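Local coordinates for protein mannitol dehydrogenase (Pseudomonas fluorescens, PDB 1M2W) that probably oxidises D-mannitol to D-fructose with NAD as the hydride acceptor, as a member of the mannitol dehydrogenase family of polyol-specific oxidoreductases, at residues Gly35-Ala40 against Ala227-Ile232; Ile232-Ser237 against Pro255-Pro260. All coordinates share one frame; numbering follows the deposited sequence.

Interaction 1: residues Gly35-Ala40 against Ala227-Ile232; sequences GGFHRA and AMVDRI. With NAD (nicotinamide-adenine-dinucleotide), chain C; MTL (D-mannitol), chain D.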
loop_
_atom_site.group_PDB
_atom_site.type_symbol
_atom_site.label_atom_id
_atom_site.label_comp_id
_atom_site.label_asym_id
_atom_site.label_seq_id
_atom_site.Cartn_x
_atom_site.Cartn_y
_atom_site.Cartn_z
ATOM N N GLY A 35 8.288 1.374 5.615
ATOM C CA GLY A 35 8.639 0.434 4.580
ATOM C C GLY A 35 9.113 1.172 3.337
ATOM O O GLY A 35 9.494 2.369 3.385
ATOM N N GLY A 36 9.066 0.472 2.220
ATOM C CA GLY A 36 9.524 1.073 0.973
ATOM C C GLY A 36 8.616 2.217 0.540
ATOM O O GLY A 36 9.076 3.318 0.194
ATOM N N PHE A 37 7.318 1.996 0.597
ATOM C CA PHE A 37 6.429 3.039 0.081
ATOM C C PHE A 37 6.520 4.344 0.840
ATOM O O PHE A 37 6.560 5.429 0.231
ATOM C CB PHE A 37 4.970 2.590 0.045
ATOM C CG PHE A 37 4.081 3.592 -0.627
ATOM C CD1 PHE A 37 4.302 3.930 -1.989
ATOM C CD2 PHE A 37 3.054 4.228 0.077
ATOM C CE1 PHE A 37 3.482 4.898 -2.616
ATOM C CE2 PHE A 37 2.254 5.181 -0.533
ATOM C CZ PHE A 37 2.460 5.520 -1.884
ATOM N N HIS A 38 6.566 4.260 2.162
ATOM C CA HIS A 38 6.679 5.490 2.954
ATOM C C HIS A 38 7.943 6.267 2.567
ATOM O O HIS A 38 7.932 7.499 2.384
ATOM C CB HIS A 38 6.769 5.170 4.446
ATOM C CG HIS A 38 7.221 6.342 5.254
ATOM N ND1 HIS A 38 6.433 7.455 5.412
ATOM C CD2 HIS A 38 8.407 6.625 5.845
ATOM C CE1 HIS A 38 7.118 8.388 6.062
ATOM N NE2 HIS A 38 8.319 7.911 6.329
ATOM N N ARG A 39 9.058 5.556 2.462
ATOM C CA ARG A 39 10.301 6.226 2.127
ATOM C C ARG A 39 10.336 6.811 0.712
ATOM O O ARG A 39 10.964 7.849 0.483
ATOM C CB ARG A 39 11.471 5.241 2.336
ATOM C CG ARG A 39 11.591 4.783 3.808
ATOM C CD ARG A 39 12.963 4.134 3.983
ATOM N NE ARG A 39 13.077 2.927 3.168
ATOM C CZ ARG A 39 14.241 2.450 2.724
ATOM N NH1 ARG A 39 15.372 3.102 2.997
ATOM N NH2 ARG A 39 14.281 1.287 2.065
ATOM N N ALA A 40 9.677 6.156 -0.233
ATOM C CA ALA A 40 9.708 6.625 -1.615
ATOM C C ALA A 40 8.615 7.635 -1.913
ATOM O O ALA A 40 8.627 8.248 -2.992
ATOM C CB ALA A 40 9.548 5.415 -2.585
ATOM N N ALA A 227 -7.033 10.195 0.933
ATOM C CA ALA A 227 -6.017 10.491 -0.064
ATOM C C ALA A 227 -5.920 9.375 -1.086
ATOM O O ALA A 227 -6.421 8.263 -0.847
ATOM C CB ALA A 227 -4.651 10.640 0.629
HETATM N N MSE A 228 -5.298 9.698 -2.234
HETATM C CA MSE A 228 -4.945 8.694 -3.254
HETATM C C MSE A 228 -3.424 8.843 -3.279
HETATM O O MSE A 228 -2.884 9.993 -3.316
HETATM C CB MSE A 228 -5.520 9.035 -4.645
HETATM C CG MSE A 228 -5.197 8.015 -5.716
HETATM SE SE MSE A 228 -3.524 8.395 -6.602
HETATM C CE MSE A 228 -4.317 9.519 -8.052
ATOM N N VAL A 229 -2.709 7.719 -3.222
ATOM C CA VAL A 229 -1.257 7.737 -3.187
ATOM C C VAL A 229 -0.741 6.796 -4.273
ATOM O O VAL A 229 -1.320 5.751 -4.476
ATOM C CB VAL A 229 -0.750 7.251 -1.805
ATOM C CG1 VAL A 229 -1.191 8.284 -0.730
ATOM C CG2 VAL A 229 -1.339 5.866 -1.479
ATOM N N ASP A 230 0.346 7.160 -4.950
ATOM C CA ASP A 230 0.818 6.307 -6.049
ATOM C C ASP A 230 2.328 6.405 -6.314
ATOM O O ASP A 230 2.845 7.501 -6.549
ATOM C CB ASP A 230 0.075 6.729 -7.355
ATOM C CG ASP A 230 0.321 5.781 -8.559
ATOM O OD1 ASP A 230 0.971 4.725 -8.394
ATOM O OD2 ASP A 230 -0.148 6.103 -9.680
ATOM N N ARG A 231 3.023 5.263 -6.210
ATOM C CA ARG A 231 4.416 5.162 -6.614
ATOM C C ARG A 231 4.803 3.682 -6.517
ATOM O O ARG A 231 4.747 3.103 -5.427
ATOM C CB ARG A 231 5.376 5.972 -5.743
ATOM C CG ARG A 231 6.775 6.030 -6.423
ATOM C CD ARG A 231 7.705 7.055 -5.831
ATOM N NE ARG A 231 8.581 7.607 -6.878
ATOM C CZ ARG A 231 9.399 8.639 -6.710
ATOM N NH1 ARG A 231 9.498 9.244 -5.537
ATOM N NH2 ARG A 231 10.094 9.116 -7.749
ATOM N N ILE A 232 5.153 3.057 -7.654
ATOM C CA ILE A 232 5.531 1.649 -7.623
ATOM C C ILE A 232 6.893 1.532 -6.941
ATOM O O ILE A 232 7.872 2.182 -7.329
ATOM C CB ILE A 232 5.538 1.079 -9.031
ATOM C CG1 ILE A 232 4.086 1.098 -9.578
ATOM C CG2 ILE A 232 6.125 -0.348 -9.039
ATOM C CD1 ILE A 232 4.028 0.819 -11.096
HETATM P PA NAD C . 7.031 -2.913 3.110
HETATM O O1A NAD C . 6.836 -4.338 3.205
HETATM O O2A NAD C . 8.332 -2.237 2.644
HETATM O O5B NAD C . 6.660 -2.252 4.539
HETATM C C5B NAD C . 5.348 -2.508 5.109
HETATM C C4B NAD C . 5.451 -1.709 6.441
HETATM O O4B NAD C . 4.133 -1.882 7.133
HETATM C C3B NAD C . 6.436 -2.294 7.478
HETATM O O3B NAD C . 6.820 -1.167 8.245
HETATM C C2B NAD C . 5.586 -3.297 8.243
HETATM O O2B NAD C . 6.131 -3.784 9.480
HETATM C C1B NAD C . 4.323 -2.457 8.438
HETATM N N9A NAD C . 3.171 -3.243 8.797
HETATM C C8A NAD C . 2.637 -4.406 8.268
HETATM N N7A NAD C . 1.527 -4.808 8.871
HETATM C C5A NAD C . 1.340 -3.831 9.857
HETATM C C6A NAD C . 0.321 -3.708 10.806
HETATM N N6A NAD C . -0.719 -4.535 10.948
HETATM N N1A NAD C . 0.394 -2.608 11.700
HETATM C C2A NAD C . 1.448 -1.675 11.630
HETATM N N3A NAD C . 2.474 -1.756 10.685
HETATM C C4A NAD C . 2.364 -2.869 9.819
HETATM O O3 NAD C . 5.878 -2.346 2.168
HETATM P PN NAD C . 5.607 -0.978 1.389
HETATM O O1N NAD C . 6.155 -1.012 0.005
HETATM O O2N NAD C . 6.093 0.090 2.277
HETATM O O5D NAD C . 3.986 -1.002 1.298
HETATM C C5D NAD C . 3.275 -0.609 2.520
HETATM C C4D NAD C . 1.884 -0.109 2.209
HETATM O O4D NAD C . 1.805 1.223 1.639
HETATM C C3D NAD C . 0.974 -1.003 1.292
HETATM O O3D NAD C . 0.441 -2.108 1.983
HETATM C C2D NAD C . -0.049 -0.017 0.696
HETATM O O2D NAD C . -1.299 0.188 1.417
HETATM C C1D NAD C . 0.781 1.248 0.560
HETATM N N1N NAD C . 1.439 1.362 -0.769
HETATM C C2N NAD C . 2.556 0.608 -1.279
HETATM C C3N NAD C . 2.946 0.899 -2.611
HETATM C C7N NAD C . 4.085 0.114 -3.265
HETATM O O7N NAD C . 4.327 0.286 -4.565
HETATM N N7N NAD C . 4.703 -0.747 -2.501
HETATM C C4N NAD C . 2.240 1.896 -3.380
HETATM C C5N NAD C . 1.158 2.604 -2.801
HETATM C C6N NAD C . 0.750 2.348 -1.517
HETATM O O1 MTL D . 1.112 3.045 -6.407
HETATM C C1 MTL D . 1.126 1.689 -6.896
HETATM C C2 MTL D . 0.923 0.773 -5.691
HETATM O O2 MTL D . -0.343 1.042 -5.026
HETATM C C3 MTL D . 1.035 -0.698 -6.106
HETATM O O3 MTL D . 2.432 -0.953 -6.436
HETATM C C4 MTL D . 0.599 -1.620 -4.940
HETATM O O4 MTL D . 1.622 -1.667 -3.940
HETATM C C5 MTL D . 0.361 -3.038 -5.463
HETATM O O5 MTL D . -0.750 -3.050 -6.357
HETATM C C6 MTL D . 0.097 -4.045 -4.280
HETATM O O6 MTL D . -0.357 -5.273 -4.845
#
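Phe37 meets 227-232 with the rim of its ring: CZ lies 3.6 Å from Val229 CB, and on the same rim CD1 is 3.6 Å from the backbone O of Arg231. Val229 CB, Asp230 N and Arg231 O all sit near the ring plane, so the strand end and the residue after it border the phenyl group without covering it. One face is taken by the nicotinamide of NAD, whose C5N stands 3.2 Å above the plane over the ring centre; His41 also stacks with Phe37. With CG anti to the backbone N (chi1 -173°), Phe37 reaches from its helix across to the nicotinamide. The second link is polar: Arg231 NH1 donates to Ala40 O over 2.9 Å, 11° out of the guanidinium plane and nearly along the C=O axis. The start of helix 36-40, with Gly35 as N-cap, is the dinucleotide-binding turn of the Rossmann fold. Gly36 N and Phe37 N donate to NAD O2A and O2N, each at 2.8 Å, so the helix start grips both phosphates. D-mannitol lies next to the nicotinamide at the end of strand 227-230; its O1 donates to Asp230 OD1 at 2.6 Å and accepts from Arg231 N at 2.9 Å. Farther out, Arg361 forms a salt bridge to Asp230 and Glu87 one to Arg231 NH2.

Interaction 2: residues Ile232-Ser237 against Pro255-Pro260; sequences ITPMTS and PVVCEP. With NAD (nicotinamide-adenine-dinucleotide), chain C.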
loop_
_atom_site.group_PDB
_atom_site.type_symbol
_atom_site.label_atom_id
_atom_site.label_comp_id
_atom_site.label_asym_id
_atom_site.label_seq_id
_atom_site.Cartn_x
_atom_site.Cartn_y
_atom_site.Cartn_z
ATOM N N ILE A 232 5.153 3.057 -7.654
ATOM C CA ILE A 232 5.531 1.649 -7.623
ATOM C C ILE A 232 6.893 1.532 -6.941
ATOM O O ILE A 232 7.872 2.182 -7.329
ATOM C CB ILE A 232 5.538 1.079 -9.031
ATOM C CG1 ILE A 232 4.086 1.098 -9.578
ATOM C CG2 ILE A 232 6.125 -0.348 -9.039
ATOM C CD1 ILE A 232 4.028 0.819 -11.096
ATOM N N THR A 233 6.936 0.697 -5.911
ATOM C CA THR A 233 8.142 0.505 -5.090
ATOM C C THR A 233 8.345 -0.997 -4.831
ATOM O O THR A 233 7.651 -1.591 -4.007
ATOM C CB THR A 233 7.927 1.248 -3.712
ATOM O OG1 THR A 233 7.564 2.619 -3.980
ATOM C CG2 THR A 233 9.222 1.250 -2.867
ATOM N N PRO A 234 9.291 -1.629 -5.522
ATOM C CA PRO A 234 9.572 -3.066 -5.341
ATOM C C PRO A 234 10.153 -3.402 -3.962
ATOM O O PRO A 234 10.559 -2.511 -3.160
ATOM C CB PRO A 234 10.650 -3.365 -6.405
ATOM C CG PRO A 234 10.533 -2.242 -7.391
ATOM C CD PRO A 234 10.174 -1.033 -6.549
HETATM N N MSE A 235 10.218 -4.702 -3.671
HETATM C CA MSE A 235 10.840 -5.100 -2.418
HETATM C C MSE A 235 12.346 -4.963 -2.577
HETATM O O MSE A 235 12.910 -5.065 -3.678
HETATM C CB MSE A 235 10.505 -6.558 -2.068
HETATM C CG MSE A 235 9.001 -6.797 -1.970
HETATM SE SE MSE A 235 8.613 -8.691 -1.443
HETATM C CE MSE A 235 9.382 -9.636 -2.954
ATOM N N THR A 236 12.989 -4.743 -1.440
ATOM C CA THR A 236 14.428 -4.607 -1.369
ATOM C C THR A 236 15.072 -5.861 -1.960
ATOM O O THR A 236 14.536 -6.967 -1.835
ATOM C CB THR A 236 14.870 -4.477 0.147
ATOM O OG1 THR A 236 16.306 -4.492 0.242
ATOM C CG2 THR A 236 14.347 -5.665 0.962
ATOM N N SER A 237 16.194 -5.704 -2.641
ATOM C CA SER A 237 16.915 -6.880 -3.156
ATOM C C SER A 237 18.416 -6.647 -3.131
ATOM O O SER A 237 18.907 -5.515 -3.271
ATOM C CB SER A 237 16.521 -7.217 -4.602
ATOM O OG SER A 237 17.092 -6.338 -5.556
ATOM N N PRO A 255 18.747 0.876 0.506
ATOM C CA PRO A 255 18.216 1.950 -0.346
ATOM C C PRO A 255 16.773 1.580 -0.682
ATOM O O PRO A 255 16.332 0.453 -0.390
ATOM C CB PRO A 255 19.118 1.890 -1.586
ATOM C CG PRO A 255 19.473 0.369 -1.666
ATOM C CD PRO A 255 19.703 0.006 -0.208
ATOM N N VAL A 256 16.024 2.515 -1.251
ATOM C CA VAL A 256 14.668 2.192 -1.676
ATOM C C VAL A 256 14.641 2.430 -3.179
ATOM O O VAL A 256 15.098 3.470 -3.650
ATOM C CB VAL A 256 13.581 3.045 -0.969
ATOM C CG1 VAL A 256 13.788 4.562 -1.179
ATOM C CG2 VAL A 256 12.199 2.639 -1.531
ATOM N N VAL A 257 14.212 1.416 -3.933
ATOM C CA VAL A 257 14.116 1.560 -5.396
ATOM C C VAL A 257 12.671 1.926 -5.687
ATOM O O VAL A 257 11.757 1.455 -4.994
ATOM C CB VAL A 257 14.418 0.214 -6.093
ATOM C CG1 VAL A 257 13.861 0.193 -7.529
ATOM C CG2 VAL A 257 15.909 0.020 -6.168
ATOM N N CYS A 258 12.440 2.778 -6.677
ATOM C CA CYS A 258 11.060 3.136 -7.041
ATOM C C CYS A 258 11.087 3.605 -8.490
ATOM O O CYS A 258 12.164 3.824 -9.056
ATOM C CB CYS A 258 10.518 4.285 -6.169
ATOM S SG CYS A 258 11.529 5.812 -6.210
ATOM N N GLU A 259 9.914 3.749 -9.090
ATOM C CA GLU A 259 9.820 4.246 -10.474
ATOM C C GLU A 259 9.872 5.781 -10.421
ATOM O O GLU A 259 9.698 6.392 -9.355
ATOM C CB GLU A 259 8.468 3.838 -11.090
ATOM C CG GLU A 259 7.300 4.474 -10.276
ATOM C CD GLU A 259 5.943 4.211 -10.919
ATOM O OE1 GLU A 259 4.930 4.158 -10.194
ATOM O OE2 GLU A 259 5.892 4.091 -12.171
ATOM N N PRO A 260 10.131 6.430 -11.570
ATOM C CA PRO A 260 10.187 7.893 -11.592
ATOM C C PRO A 260 8.841 8.554 -11.264
ATOM O O PRO A 260 8.800 9.578 -10.580
ATOM C CB PRO A 260 10.594 8.203 -13.045
ATOM C CG PRO A 260 11.410 7.022 -13.435
ATOM C CD PRO A 260 10.664 5.856 -12.829
HETATM P PA NAD C . 7.031 -2.913 3.110
HETATM O O1A NAD C . 6.836 -4.338 3.205
HETATM O O2A NAD C . 8.332 -2.237 2.644
HETATM O O5B NAD C . 6.660 -2.252 4.539
HETATM C C5B NAD C . 5.348 -2.508 5.109
HETATM C C4B NAD C . 5.451 -1.709 6.441
HETATM O O4B NAD C . 4.133 -1.882 7.133
HETATM C C3B NAD C . 6.436 -2.294 7.478
HETATM O O3B NAD C . 6.820 -1.167 8.245
HETATM C C2B NAD C . 5.586 -3.297 8.243
HETATM O O2B NAD C . 6.131 -3.784 9.480
HETATM C C1B NAD C . 4.323 -2.457 8.438
HETATM N N9A NAD C . 3.171 -3.243 8.797
HETATM C C8A NAD C . 2.637 -4.406 8.268
HETATM N N7A NAD C . 1.527 -4.808 8.871
HETATM C C5A NAD C . 1.340 -3.831 9.857
HETATM C C6A NAD C . 0.321 -3.708 10.806
HETATM N N6A NAD C . -0.719 -4.535 10.948
HETATM N N1A NAD C . 0.394 -2.608 11.700
HETATM C C2A NAD C . 1.448 -1.675 11.630
HETATM N N3A NAD C . 2.474 -1.756 10.685
HETATM C C4A NAD C . 2.364 -2.869 9.819
HETATM O O3 NAD C . 5.878 -2.346 2.168
HETATM P PN NAD C . 5.607 -0.978 1.389
HETATM O O1N NAD C . 6.155 -1.012 0.005
HETATM O O2N NAD C . 6.093 0.090 2.277
HETATM O O5D NAD C . 3.986 -1.002 1.298
HETATM C C5D NAD C . 3.275 -0.609 2.520
HETATM C C4D NAD C . 1.884 -0.109 2.209
HETATM O O4D NAD C . 1.805 1.223 1.639
HETATM C C3D NAD C . 0.974 -1.003 1.292
HETATM O O3D NAD C . 0.441 -2.108 1.983
HETATM C C2D NAD C . -0.049 -0.017 0.696
HETATM O O2D NAD C . -1.299 0.188 1.417
HETATM C C1D NAD C . 0.781 1.248 0.560
HETATM N N1N NAD C . 1.439 1.362 -0.769
HETATM C C2N NAD C . 2.556 0.608 -1.279
HETATM C C3N NAD C . 2.946 0.899 -2.611
HETATM C C7N NAD C . 4.085 0.114 -3.265
HETATM O O7N NAD C . 4.327 0.286 -4.565
HETATM N N7N NAD C . 4.703 -0.747 -2.501
HETATM C C4N NAD C . 2.240 1.896 -3.380
HETATM C C5N NAD C . 1.158 2.604 -2.801
HETATM C C6N NAD C . 0.750 2.348 -1.517
HETATM O O HOH W 1 12.425 -0.783 -2.694
#
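The loop between strand 227-230 and helix 238-248 forms part of the nicotinamide pocket, and here it runs beside strand 256-258, the edge strand of the Rossmann sheet within this chain. Two hydrogen bonds fix Ile232 against Glu259. Ile232 N donates to Glu259 OE1 over 2.8 Å at a nearly straight 167°, meeting the oxygen on its anti side and 29° out of the carboxylate plane. In return Glu259 N donates to Ile232 O over 3.1 Å, and Cys258 CA adds a CH...O contact to the same carbonyl. Glu259 CG lies between its own backbone N and carbonyl carbon (chi1 62°), and the chain beyond is extended, which carries the carboxylate back to Ile232; OE1 also lies 3.2 Å from Ile232 CG1. Next along the loop, the methyl CG2 of Thr233 sits 3.5 Å from Val256 CG2 and 3.3 Å from Val257 O. Pro234 CD approaches that same oxygen, while the Pro234 and Val257 side chains cross at about a right angle, with CD nearest to CG1. A water also bridges their backbones, donating to Pro234 O at 2.6 Å and accepting from Val257 N. On the cofactor side, Thr233 N donates to the carboxamide O7N of NAD over 3.0 Å, and N7N returns a weak bond to Thr233 O. Glu259 OE1 also forms a salt bridge with Arg361, so this oxygen takes both a buried peptide N-H and a cation, which would probably favour the ionised carboxylate, while the paired carboxamide bonds should restrain rotation of that amide.

From the N terminus, helix 36-40 follows strand 27-32, and interaction 1 closes a long loop of 186 intervening residues when 227-232 returns beside it. Interaction 2 follows in series, sharing Ile232 and closing a short loop of 17 residues, mostly helix 238-248; the two neither nest nor cross. Their centres lie about 10 Å apart. Arg231 bridges them, with NE 3.0 Å from Glu259 O in a probable hydrogen bond, and both contacts touch NAD. Together they tie the short helix 36-40, the edge strand 256-258 of the seven-stranded sheet, and strand 227-230 of the smaller three-stranded sheet.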